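Local coordinates for teichoic acid biosynthesis protein F (Staphylococcus epidermidis, PDB 3L7I), which takes part in teichoic acid biosynthesis and carries a glycosyltransferase-like GT-B domain with two lobes, each built round a parallel beta-sheet, at residues T322-H325 with V326-V330; R470-N473 with R474-R478; N512-L515 with V516-N520; F628-G631 with I632-R635. All coordinates share one frame; numbering follows the deposited sequence.

Interaction 1 of 4, residues T322-H325 with V326-V330. With SO4 (sulfate ion), chain F.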
loop_
_atom_site.group_PDB
_atom_site.type_symbol
_atom_site.label_atom_id
_atom_site.label_comp_id
_atom_site.label_asym_id
_atom_site.label_seq_id
_atom_site.Cartn_x
_atom_site.Cartn_y
_atom_site.Cartn_z
ATOM N N THR A 322 -2.008 7.872 -8.709
ATOM C CA THR A 322 -0.885 7.870 -7.796
ATOM C C THR A 322 -0.426 6.442 -7.532
ATOM O O THR A 322 0.774 6.133 -7.558
ATOM C CB THR A 322 -1.271 8.586 -6.477
ATOM O OG1 THR A 322 -1.065 9.995 -6.635
ATOM C CG2 THR A 322 -0.455 8.066 -5.290
ATOM N N LEU A 323 -1.395 5.570 -7.272
ATOM C CA LEU A 323 -1.068 4.185 -7.038
ATOM C C LEU A 323 -0.445 3.547 -8.277
ATOM O O LEU A 323 0.493 2.767 -8.154
ATOM C CB LEU A 323 -2.293 3.422 -6.583
ATOM C CG LEU A 323 -2.334 2.848 -5.171
ATOM C CD1 LEU A 323 -1.487 3.635 -4.154
ATOM C CD2 LEU A 323 -3.784 2.785 -4.748
ATOM N N ARG A 324 -0.923 3.896 -9.465
ATOM C CA ARG A 324 -0.400 3.248 -10.657
ATOM C C ARG A 324 1.069 3.577 -10.849
ATOM O O ARG A 324 1.891 2.718 -11.179
ATOM C CB ARG A 324 -1.204 3.611 -11.903
ATOM C CG ARG A 324 -1.002 2.604 -13.043
ATOM C CD ARG A 324 -2.276 2.420 -13.877
ATOM N NE ARG A 324 -2.975 3.701 -14.037
ATOM C CZ ARG A 324 -4.229 3.938 -13.645
ATOM N NH1 ARG A 324 -4.952 2.960 -13.093
ATOM N NH2 ARG A 324 -4.768 5.154 -13.834
ATOM N N HIS A 325 1.392 4.837 -10.615
ATOM C CA HIS A 325 2.758 5.317 -10.746
ATOM C C HIS A 325 3.743 4.682 -9.736
ATOM O O HIS A 325 4.911 4.453 -10.081
ATOM C CB HIS A 325 2.781 6.834 -10.653
ATOM C CG HIS A 325 4.117 7.429 -10.943
ATOM N ND1 HIS A 325 4.785 7.211 -12.135
ATOM C CD2 HIS A 325 4.920 8.230 -10.204
ATOM C CE1 HIS A 325 5.934 7.859 -12.111
ATOM N NE2 HIS A 325 6.043 8.486 -10.950
ATOM N N VAL A 326 3.275 4.391 -8.511
ATOM C CA VAL A 326 4.112 3.718 -7.537
ATOM C C VAL A 326 4.436 2.367 -8.101
ATOM O O VAL A 326 5.604 1.974 -8.146
ATOM C CB VAL A 326 3.402 3.496 -6.192
ATOM C CG1 VAL A 326 4.250 2.581 -5.259
ATOM C CG2 VAL A 326 3.073 4.824 -5.514
ATOM N N LYS A 327 3.390 1.660 -8.526
ATOM C CA LYS A 327 3.543 0.368 -9.183
ATOM C C LYS A 327 4.633 0.434 -10.260
ATOM O O LYS A 327 5.628 -0.279 -10.165
ATOM C CB LYS A 327 2.202 -0.138 -9.758
ATOM C CG LYS A 327 2.211 -1.607 -10.208
ATOM C CD LYS A 327 0.829 -2.135 -10.536
ATOM C CE LYS A 327 0.093 -1.250 -11.573
ATOM N NZ LYS A 327 -1.256 -1.803 -12.052
ATOM N N ASN A 328 4.471 1.299 -11.257
ATOM C CA ASN A 328 5.463 1.395 -12.321
ATOM C C ASN A 328 6.876 1.772 -11.861
ATOM O O ASN A 328 7.875 1.267 -12.401
ATOM C CB ASN A 328 5.011 2.382 -13.382
ATOM C CG ASN A 328 3.850 1.864 -14.190
ATOM O OD1 ASN A 328 3.615 0.638 -14.270
ATOM N ND2 ASN A 328 3.095 2.792 -14.794
ATOM N N ILE A 329 6.978 2.666 -10.887
ATOM C CA ILE A 329 8.295 2.986 -10.378
ATOM C C ILE A 329 8.968 1.782 -9.696
ATOM O O ILE A 329 10.106 1.448 -10.000
ATOM C CB ILE A 329 8.319 4.195 -9.415
ATOM C CG1 ILE A 329 8.851 5.431 -10.127
ATOM C CG2 ILE A 329 9.331 3.942 -8.325
ATOM C CD1 ILE A 329 7.867 6.135 -10.907
ATOM N N VAL A 330 8.294 1.146 -8.753
ATOM C CA VAL A 330 8.954 0.060 -8.030
ATOM C C VAL A 330 9.152 -1.173 -8.898
ATOM O O VAL A 330 10.125 -1.891 -8.731
ATOM C CB VAL A 330 8.164 -0.342 -6.805
ATOM C CG1 VAL A 330 8.748 -1.601 -6.185
ATOM C CG2 VAL A 330 8.117 0.816 -5.844
HETATM S S SO4 F . -0.480 -5.398 -12.875
HETATM O O1 SO4 F . 0.630 -6.330 -12.740
HETATM O O2 SO4 F . -1.571 -6.043 -13.599
HETATM O O3 SO4 F . -0.958 -5.041 -11.536
HETATM O O4 SO4 F . 0.000 -4.221 -13.610
#

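Interaction 2 of 4, residues R470-N473 with R474-R478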
loop_
_atom_site.group_PDB
_atom_site.type_symbol
_atom_site.label_atom_id
_atom_site.label_comp_id
_atom_site.label_asym_id
_atom_site.label_seq_id
_atom_site.Cartn_x
_atom_site.Cartn_y
_atom_site.Cartn_z
ATOM N N ARG A 470 -16.100 1.931 -29.952
ATOM C CA ARG A 470 -16.095 2.781 -28.774
ATOM C C ARG A 470 -14.784 3.557 -28.703
ATOM O O ARG A 470 -14.782 4.765 -28.498
ATOM C CB ARG A 470 -16.309 1.983 -27.478
ATOM C CG ARG A 470 -15.749 2.676 -26.222
ATOM C CD ARG A 470 -16.383 2.212 -24.921
ATOM N NE ARG A 470 -15.819 0.972 -24.365
ATOM C CZ ARG A 470 -14.526 0.793 -24.069
ATOM N NH1 ARG A 470 -13.642 1.756 -24.308
ATOM N NH2 ARG A 470 -14.107 -0.361 -23.552
ATOM N N ASN A 471 -13.667 2.863 -28.876
ATOM C CA ASN A 471 -12.369 3.504 -28.762
ATOM C C ASN A 471 -12.119 4.491 -29.874
ATOM O O ASN A 471 -11.487 5.523 -29.655
ATOM C CB ASN A 471 -11.248 2.476 -28.735
ATOM C CG ASN A 471 -11.140 1.782 -27.404
ATOM O OD1 ASN A 471 -11.542 2.326 -26.369
ATOM N ND2 ASN A 471 -10.609 0.560 -27.417
ATOM N N PHE A 472 -12.600 4.166 -31.069
ATOM C CA PHE A 472 -12.396 5.033 -32.203
ATOM C C PHE A 472 -13.227 6.276 -31.937
ATOM O O PHE A 472 -12.844 7.398 -32.277
ATOM C CB PHE A 472 -12.856 4.343 -33.482
ATOM C CG PHE A 472 -12.109 4.773 -34.704
ATOM C CD1 PHE A 472 -12.026 6.110 -35.049
ATOM C CD2 PHE A 472 -11.500 3.842 -35.516
ATOM C CE1 PHE A 472 -11.339 6.504 -36.169
ATOM C CE2 PHE A 472 -10.813 4.235 -36.646
ATOM C CZ PHE A 472 -10.740 5.561 -36.971
ATOM N N ASN A 473 -14.370 6.080 -31.309
ATOM C CA ASN A 473 -15.269 7.177 -31.058
ATOM C C ASN A 473 -14.633 8.117 -30.062
ATOM O O ASN A 473 -14.787 9.329 -30.173
ATOM C CB ASN A 473 -16.622 6.652 -30.548
ATOM C CG ASN A 473 -17.641 7.759 -30.361
ATOM O OD1 ASN A 473 -17.376 8.923 -30.687
ATOM N ND2 ASN A 473 -18.807 7.409 -29.829
ATOM N N ARG A 474 -13.917 7.548 -29.094
ATOM C CA ARG A 474 -13.201 8.318 -28.087
ATOM C C ARG A 474 -12.168 9.253 -28.731
ATOM O O ARG A 474 -12.033 10.415 -28.328
ATOM C CB ARG A 474 -12.493 7.385 -27.102
ATOM C CG ARG A 474 -13.298 6.985 -25.885
ATOM C CD ARG A 474 -12.574 5.924 -25.017
ATOM N NE ARG A 474 -13.536 5.020 -24.365
ATOM C CZ ARG A 474 -13.420 4.534 -23.124
ATOM N NH1 ARG A 474 -12.370 4.871 -22.371
ATOM N NH2 ARG A 474 -14.355 3.723 -22.619
ATOM N N GLU A 475 -11.434 8.738 -29.719
ATOM C CA GLU A 475 -10.377 9.493 -30.375
ATOM C C GLU A 475 -10.945 10.621 -31.214
ATOM O O GLU A 475 -10.456 11.750 -31.136
ATOM C CB GLU A 475 -9.503 8.577 -31.233
ATOM C CG GLU A 475 -8.661 9.266 -32.334
ATOM C CD GLU A 475 -7.600 10.233 -31.799
ATOM O OE1 GLU A 475 -7.581 10.449 -30.561
ATOM O OE2 GLU A 475 -6.806 10.784 -32.605
ATOM N N THR A 476 -11.976 10.343 -32.007
ATOM C CA THR A 476 -12.464 11.404 -32.879
ATOM C C THR A 476 -13.138 12.499 -32.053
ATOM O O THR A 476 -13.146 13.672 -32.449
ATOM C CB THR A 476 -13.415 10.910 -33.969
ATOM O OG1 THR A 476 -14.700 10.636 -33.396
ATOM C CG2 THR A 476 -12.859 9.679 -34.630
ATOM N N SER A 477 -13.688 12.130 -30.903
ATOM C CA SER A 477 -14.339 13.134 -30.082
ATOM C C SER A 477 -13.353 14.219 -29.645
ATOM O O SER A 477 -13.761 15.290 -29.217
ATOM C CB SER A 477 -15.006 12.506 -28.852
ATOM O OG SER A 477 -14.102 12.410 -27.745
ATOM N N ARG A 478 -12.063 13.933 -29.736
ATOM C CA ARG A 478 -11.043 14.869 -29.286
ATOM C C ARG A 478 -10.528 15.763 -30.431
ATOM O O ARG A 478 -9.815 16.738 -30.192
ATOM C CB ARG A 478 -9.854 14.115 -28.665
ATOM C CG ARG A 478 -10.207 13.042 -27.654
ATOM C CD ARG A 478 -8.969 12.479 -26.988
ATOM N NE ARG A 478 -8.045 11.855 -27.938
ATOM C CZ ARG A 478 -6.796 11.508 -27.631
ATOM N NH1 ARG A 478 -6.005 10.954 -28.539
ATOM N NH2 ARG A 478 -6.335 11.733 -26.403
#

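Interaction 3 of 4, residues N512-L515 with V516-N520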
loop_
_atom_site.group_PDB
_atom_site.type_symbol
_atom_site.label_atom_id
_atom_site.label_comp_id
_atom_site.label_asym_id
_atom_site.label_seq_id
_atom_site.Cartn_x
_atom_site.Cartn_y
_atom_site.Cartn_z
ATOM N N ASN A 512 -1.271 17.516 -50.772
ATOM C CA ASN A 512 -1.657 17.593 -52.174
ATOM C C ASN A 512 -1.265 18.924 -52.813
ATOM O O ASN A 512 -1.268 19.044 -54.037
ATOM C CB ASN A 512 -3.160 17.336 -52.343
ATOM C CG ASN A 512 -3.530 15.849 -52.256
ATOM O OD1 ASN A 512 -2.668 14.977 -52.305
ATOM N ND2 ASN A 512 -4.834 15.567 -52.126
ATOM N N ASP A 513 -0.903 19.902 -51.981
ATOM C CA ASP A 513 -0.540 21.247 -52.436
ATOM C C ASP A 513 0.368 21.199 -53.668
ATOM O O ASP A 513 0.046 21.783 -54.717
ATOM C CB ASP A 513 0.148 22.047 -51.314
ATOM C CG ASP A 513 -0.846 22.686 -50.315
ATOM O OD1 ASP A 513 -2.080 22.622 -50.547
ATOM O OD2 ASP A 513 -0.374 23.264 -49.295
ATOM N N VAL A 514 1.495 20.496 -53.540
ATOM C CA VAL A 514 2.470 20.367 -54.631
ATOM C C VAL A 514 1.862 19.889 -55.964
ATOM O O VAL A 514 2.369 20.237 -57.029
ATOM C CB VAL A 514 3.648 19.413 -54.252
ATOM C CG1 VAL A 514 4.834 20.169 -53.698
ATOM C CG2 VAL A 514 3.174 18.366 -53.284
ATOM N N LEU A 515 0.809 19.069 -55.913
ATOM C CA LEU A 515 0.202 18.564 -57.141
ATOM C C LEU A 515 -0.466 19.722 -57.879
ATOM O O LEU A 515 -0.556 19.749 -59.109
ATOM C CB LEU A 515 -0.789 17.442 -56.845
ATOM C CG LEU A 515 -0.221 16.242 -56.079
ATOM C CD1 LEU A 515 -1.304 15.226 -55.851
ATOM C CD2 LEU A 515 0.955 15.593 -56.799
ATOM N N VAL A 516 -0.909 20.704 -57.113
ATOM C CA VAL A 516 -1.552 21.872 -57.693
ATOM C C VAL A 516 -0.545 22.973 -58.081
ATOM O O VAL A 516 -0.616 23.529 -59.187
ATOM C CB VAL A 516 -2.607 22.426 -56.741
ATOM C CG1 VAL A 516 -2.972 23.840 -57.129
ATOM C CG2 VAL A 516 -3.831 21.526 -56.736
ATOM N N ASN A 517 0.397 23.264 -57.182
ATOM C CA ASN A 517 1.349 24.364 -57.369
ATOM C C ASN A 517 2.638 24.077 -58.156
ATOM O O ASN A 517 3.356 25.017 -58.502
ATOM C CB ASN A 517 1.787 24.908 -56.017
ATOM C CG ASN A 517 0.639 25.244 -55.129
ATOM O OD1 ASN A 517 -0.377 25.772 -55.584
ATOM N ND2 ASN A 517 0.786 24.945 -53.839
ATOM N N ARG A 518 2.949 22.810 -58.425
ATOM C CA ARG A 518 4.291 22.448 -58.863
ATOM C C ARG A 518 4.352 21.519 -60.059
ATOM O O ARG A 518 5.447 21.156 -60.497
ATOM C CB ARG A 518 5.037 21.765 -57.725
ATOM C CG ARG A 518 5.378 22.652 -56.545
ATOM C CD ARG A 518 6.755 23.231 -56.712
ATOM N NE ARG A 518 7.562 23.054 -55.513
ATOM C CZ ARG A 518 8.869 23.302 -55.459
ATOM N NH1 ARG A 518 9.515 23.729 -56.542
ATOM N NH2 ARG A 518 9.532 23.114 -54.322
ATOM N N ALA A 519 3.200 21.107 -60.580
ATOM C CA ALA A 519 3.198 20.128 -61.664
ATOM C C ALA A 519 3.957 20.626 -62.907
ATOM O O ALA A 519 4.349 19.831 -63.773
ATOM C CB ALA A 519 1.793 19.712 -62.016
ATOM N N ASN A 520 4.189 21.937 -62.985
ATOM C CA ASN A 520 4.886 22.497 -64.148
ATOM C C ASN A 520 6.255 23.103 -63.840
ATOM O O ASN A 520 6.888 23.700 -64.708
ATOM C CB ASN A 520 3.989 23.487 -64.891
ATOM C CG ASN A 520 2.803 22.805 -65.550
ATOM O OD1 ASN A 520 2.774 22.635 -66.770
ATOM N ND2 ASN A 520 1.830 22.383 -64.743
#

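Interaction 4 of 4, residues F628-G631 with I632-R635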
loop_
_atom_site.group_PDB
_atom_site.type_symbol
_atom_site.label_atom_id
_atom_site.label_comp_id
_atom_site.label_asym_id
_atom_site.label_seq_id
_atom_site.Cartn_x
_atom_site.Cartn_y
_atom_site.Cartn_z
ATOM N N PHE A 628 -7.571 9.042 -55.574
ATOM C CA PHE A 628 -8.241 10.306 -55.349
ATOM C C PHE A 628 -7.218 11.419 -55.287
ATOM O O PHE A 628 -7.554 12.583 -55.497
ATOM C CB PHE A 628 -9.051 10.294 -54.053
ATOM C CG PHE A 628 -10.189 9.321 -54.043
ATOM C CD1 PHE A 628 -11.234 9.447 -54.932
ATOM C CD2 PHE A 628 -10.227 8.296 -53.128
ATOM C CE1 PHE A 628 -12.281 8.567 -54.918
ATOM C CE2 PHE A 628 -11.280 7.412 -53.109
ATOM C CZ PHE A 628 -12.304 7.549 -54.005
ATOM N N ASP A 629 -5.977 11.076 -54.973
ATOM C CA ASP A 629 -4.922 12.073 -54.900
ATOM C C ASP A 629 -4.421 12.354 -56.298
ATOM O O ASP A 629 -4.411 13.501 -56.768
ATOM C CB ASP A 629 -3.752 11.559 -54.066
ATOM C CG ASP A 629 -4.110 11.378 -52.606
ATOM O OD1 ASP A 629 -3.869 10.267 -52.080
ATOM O OD2 ASP A 629 -4.630 12.341 -51.985
ATOM N N TYR A 630 -3.999 11.284 -56.959
ATOM C CA TYR A 630 -3.382 11.366 -58.275
ATOM C C TYR A 630 -4.304 12.078 -59.257
ATOM O O TYR A 630 -3.844 12.732 -60.190
ATOM C CB TYR A 630 -3.014 9.966 -58.755
ATOM C CG TYR A 630 -2.303 9.963 -60.051
ATOM C CD1 TYR A 630 -1.002 10.418 -60.144
ATOM C CD2 TYR A 630 -2.929 9.524 -61.201
ATOM C CE1 TYR A 630 -0.334 10.432 -61.378
ATOM C CE2 TYR A 630 -2.279 9.532 -62.430
ATOM C CZ TYR A 630 -0.985 9.980 -62.508
ATOM O OH TYR A 630 -0.344 9.989 -63.711
ATOM N N GLY A 631 -5.607 11.974 -59.005
ATOM C CA GLY A 631 -6.643 12.569 -59.839
ATOM C C GLY A 631 -6.596 14.084 -59.984
ATOM O O GLY A 631 -7.163 14.649 -60.917
ATOM N N ILE A 632 -5.921 14.756 -59.067
ATOM C CA ILE A 632 -5.775 16.180 -59.205
ATOM C C ILE A 632 -5.027 16.496 -60.499
ATOM O O ILE A 632 -5.219 17.567 -61.091
ATOM C CB ILE A 632 -5.009 16.769 -58.031
ATOM C CG1 ILE A 632 -5.772 16.523 -56.719
ATOM C CG2 ILE A 632 -4.755 18.249 -58.272
ATOM C CD1 ILE A 632 -4.928 16.736 -55.460
ATOM N N LEU A 633 -4.185 15.567 -60.949
ATOM C CA LEU A 633 -3.345 15.808 -62.123
ATOM C C LEU A 633 -4.070 15.611 -63.463
ATOM O O LEU A 633 -3.539 15.994 -64.516
ATOM C CB LEU A 633 -2.057 14.970 -62.065
ATOM C CG LEU A 633 -1.110 15.269 -60.895
ATOM C CD1 LEU A 633 -0.050 14.137 -60.678
ATOM C CD2 LEU A 633 -0.457 16.623 -61.053
ATOM N N LYS A 634 -5.278 15.036 -63.411
ATOM C CA LYS A 634 -6.100 14.757 -64.604
ATOM C C LYS A 634 -5.318 13.928 -65.621
ATOM O O LYS A 634 -5.262 14.245 -66.804
ATOM C CB LYS A 634 -6.624 16.036 -65.254
ATOM C CG LYS A 634 -7.345 16.967 -64.311
ATOM C CD LYS A 634 -8.028 18.113 -65.046
ATOM C CE LYS A 634 -8.118 19.359 -64.165
ATOM N NZ LYS A 634 -8.917 20.450 -64.809
ATOM N N ARG A 635 -4.690 12.868 -65.135
ATOM C CA ARG A 635 -3.913 11.999 -65.985
ATOM C C ARG A 635 -4.588 10.634 -65.997
ATOM O O ARG A 635 -5.444 10.363 -65.164
ATOM C CB ARG A 635 -2.454 11.927 -65.485
ATOM C CG ARG A 635 -1.498 12.872 -66.191
ATOM C CD ARG A 635 -0.974 14.008 -65.353
ATOM N NE ARG A 635 0.277 13.642 -64.699
ATOM C CZ ARG A 635 1.235 14.493 -64.309
ATOM N NH1 ARG A 635 2.308 14.010 -63.693
ATOM N NH2 ARG A 635 1.139 15.807 -64.510
#

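Interaction 1 of 4, residues T322-H325 with V326-V330
Val326 N bonds to Thr322 O, Lys327 N to Leu323 O, Asn328 N to Arg324 O and Ile329 N to His325 O, four successive i to i+4 links that make residues 322-330 one uninterrupted run of the α-helix 316-331. The Lys327 N to Leu323 O bond is nearly straight at 178°, and Ile329 N lies 2.8 Å from His325 O. Among the side chains, Val326 places CG2 over the preceding turn, 3.3 Å from Thr322 O. His325 and Ile329, one turn apart, share a face of the helix, with the end of Ile329 over one face of the imidazole, though their exact spacing is doubtful. His325 ND1 and Asn328 ND2 both bond to Ser339 OG, tying this helix to helix 336-344. Other faces meet neighbouring subunits: Thr322 packs on Ile329 of the second subunit and Leu323 on Lys327 of the third, so the helix belongs to the subunit interface. Lys327 first runs out with CG anti to its backbone N (chi1 -168°), then bends at chi3, and its ammonium reaches a sulfate ion also held by Arg333 and by Arg320 of the third subunit; Lys327 NZ stands 3.1 Å from sulfate O4, with a weaker bond to O3.

Interaction 2 of 4, residues R470-N473 with R474-R478
Arg470 and Arg474, one helical turn apart, run side by side and point the same way, their guanidinium planes turned 47° from each other. Arg470 NH1 comes over one face of the Arg474 group, and Arg474 NH2 over one face of the Arg470 group. No hydrogen bond joins these like charges, and their exact spacing carries little weight at this resolution. Asn471 also points along Arg474, its OD1 over a face of that guanidinium, 3.9 Å from Arg474 NE, with the amide standing nearly upright on it at 85°.

Phe472 and Thr476 meet differently, crossing at about a right angle. Thr476 CG2 lies at the edge of the phenyl ring and in its plane, 3.7 Å from Phe472 CD1. The torsion of Thr476 (chi1 76°) places OG1 between the backbone N and the carbonyl carbon and sends CG2 back toward Phe472; OG1 itself bonds to Phe497 O. The ring also makes a cation-pi contact with Arg426.

Beyond this turn, Arg478 folds back into a salt bridge with Glu475, NH1 to OE1 at 2.6 Å; OE1 lies near the guanidinium plane, and NH1 meets it on the syn side, somewhat out of the carboxylate plane. Glu475 OE2 is bonded to Tyr439 OH, Trp479 NE1 and Thr427 N, so several donors grip the buried acid. Ser477 OG turns back to Arg474 O at 2.9 Å. These contacts lie along the C-terminal part of helix 465-476 and just after it; this crossover helix joins strands 438-441 and 481-484 in a beta-alpha-beta unit, as expected in a Rossmann-like GT-B lobe.

Interaction 3 of 4, residues N512-L515 with V516-N520
Asn517 has its CG anti to the carbonyl carbon (chi1 -51°), which folds the amide back over the preceding turn and puts ND2 3.9 Å from Asp513 CB. Arg518 starts in the same sense (chi1 -68°) but then bends at both chi2 and chi3; its CG passes 3.8 Å from Val514 CG1, where the two side chains meet at a slant. The guanidinium carries on to a salt bridge with Asp521 and a cation-pi contact with Tyr524.

The backbone beneath is a short helix coming to its end. Asp513 O accepts two N-H groups: Asn517 N, 2.9 Å away and in the carbonyl plane, and Val516 N, 2.8 Å away but 48° above that plane. One carbonyl thus serves an i+4 and an i+3 donor. The following link, Arg518 N to Val514 O, is weak, and Arg518 is the first residue to leave helical backbone angles. Beyond it, Ala519 CB still rests 3.7 Å from Leu515 O.

Asp513 bonds to Ser707 OG and Ala706 N, while Asn517 ND2 bonds to Gly704 O. Val514, Leu515 and Arg518 pack on helix 609-614, and Leu515 and Val516 on Ile632. Helix 513-517 follows strand 504-506 of the first sheet and precedes strand 539-543 of the second, in the connection between the GT-B lobes, wedged among helix 609-614, the loop before strand 637-640 and the start of helix 706-721.

Interaction 4 of 4, residues F628-G631 with I632-R635
Ile632 N bonds to Asp629 O at 3.0 Å, Leu633 N to Tyr630 O, and Lys634 N to Gly631 O at 3.2 Å, a run of i to i+3 links in which every donor stands well above the acceptor's carbonyl plane, so helix 626-630 gives way to a tighter 3-10 turn. Lys634 then takes a left-handed backbone conformation (phi 55°) and turns the chain toward strand 637-640.

Tyr630 carries the side-chain contact. With CG anti to its backbone N (chi1 -176°), the ring swings along the turn and meets two later residues, each crossing it at about a right angle. Leu633 CD1 approaches Tyr630 CE1 at 3.8 Å, and Arg635 CB comes to within 3.4 Å of Tyr630 OH. The ring and the Arg635 guanidinium are nearly perpendicular, at 84°, with the hydroxyl at the edge of the guanidinium, while Leu633 CD1 lies over one of its faces, displaced toward the rim. Tyr630 OH and Arg635 NH1 have one acceptor in common, Ser616 O, and NH1 bonds to Leu614 O as well.

Ile632 CG1 lies 3.3 Å from Asp629 O, and the side chain packs on Cys699. Asp629 forms a salt bridge with Arg511. Tyr630 and Leu633 pack on Phe613 of helix 609-614, and Lys634 makes a cation-pi contact with Tyr695 of helix 688-698. Helix 626-630 and this turn link parallel strands 618-621 and 637-640, a beta-alpha-beta connection in the second lobe of the GT-B fold.

In the fold
Interactions 3 and 4 are neighbours, their centres 11 Å apart: Asn512 ND2 probably bonds to Asp629 OD2 at 3.2 Å, and Leu515 CD1 packs on Asp629 O. Both lean on helix 609-614, and interaction 4 is the more buried. Interaction 2 lies on the opposite side of the chain's centre, its centre about 31 Å from that of interaction 4, and pairs a buried aromatic and acid face with an arginine-rich outer one. Interaction 1 is the most peripheral, its centre about 37 Å from that of the chain, and faces other subunits and a sulfate. Backbone bonds across interactions 1 and 2 are all i+4, interaction 3 mixes i+3 and i+4, and interaction 4 has i+3 alone.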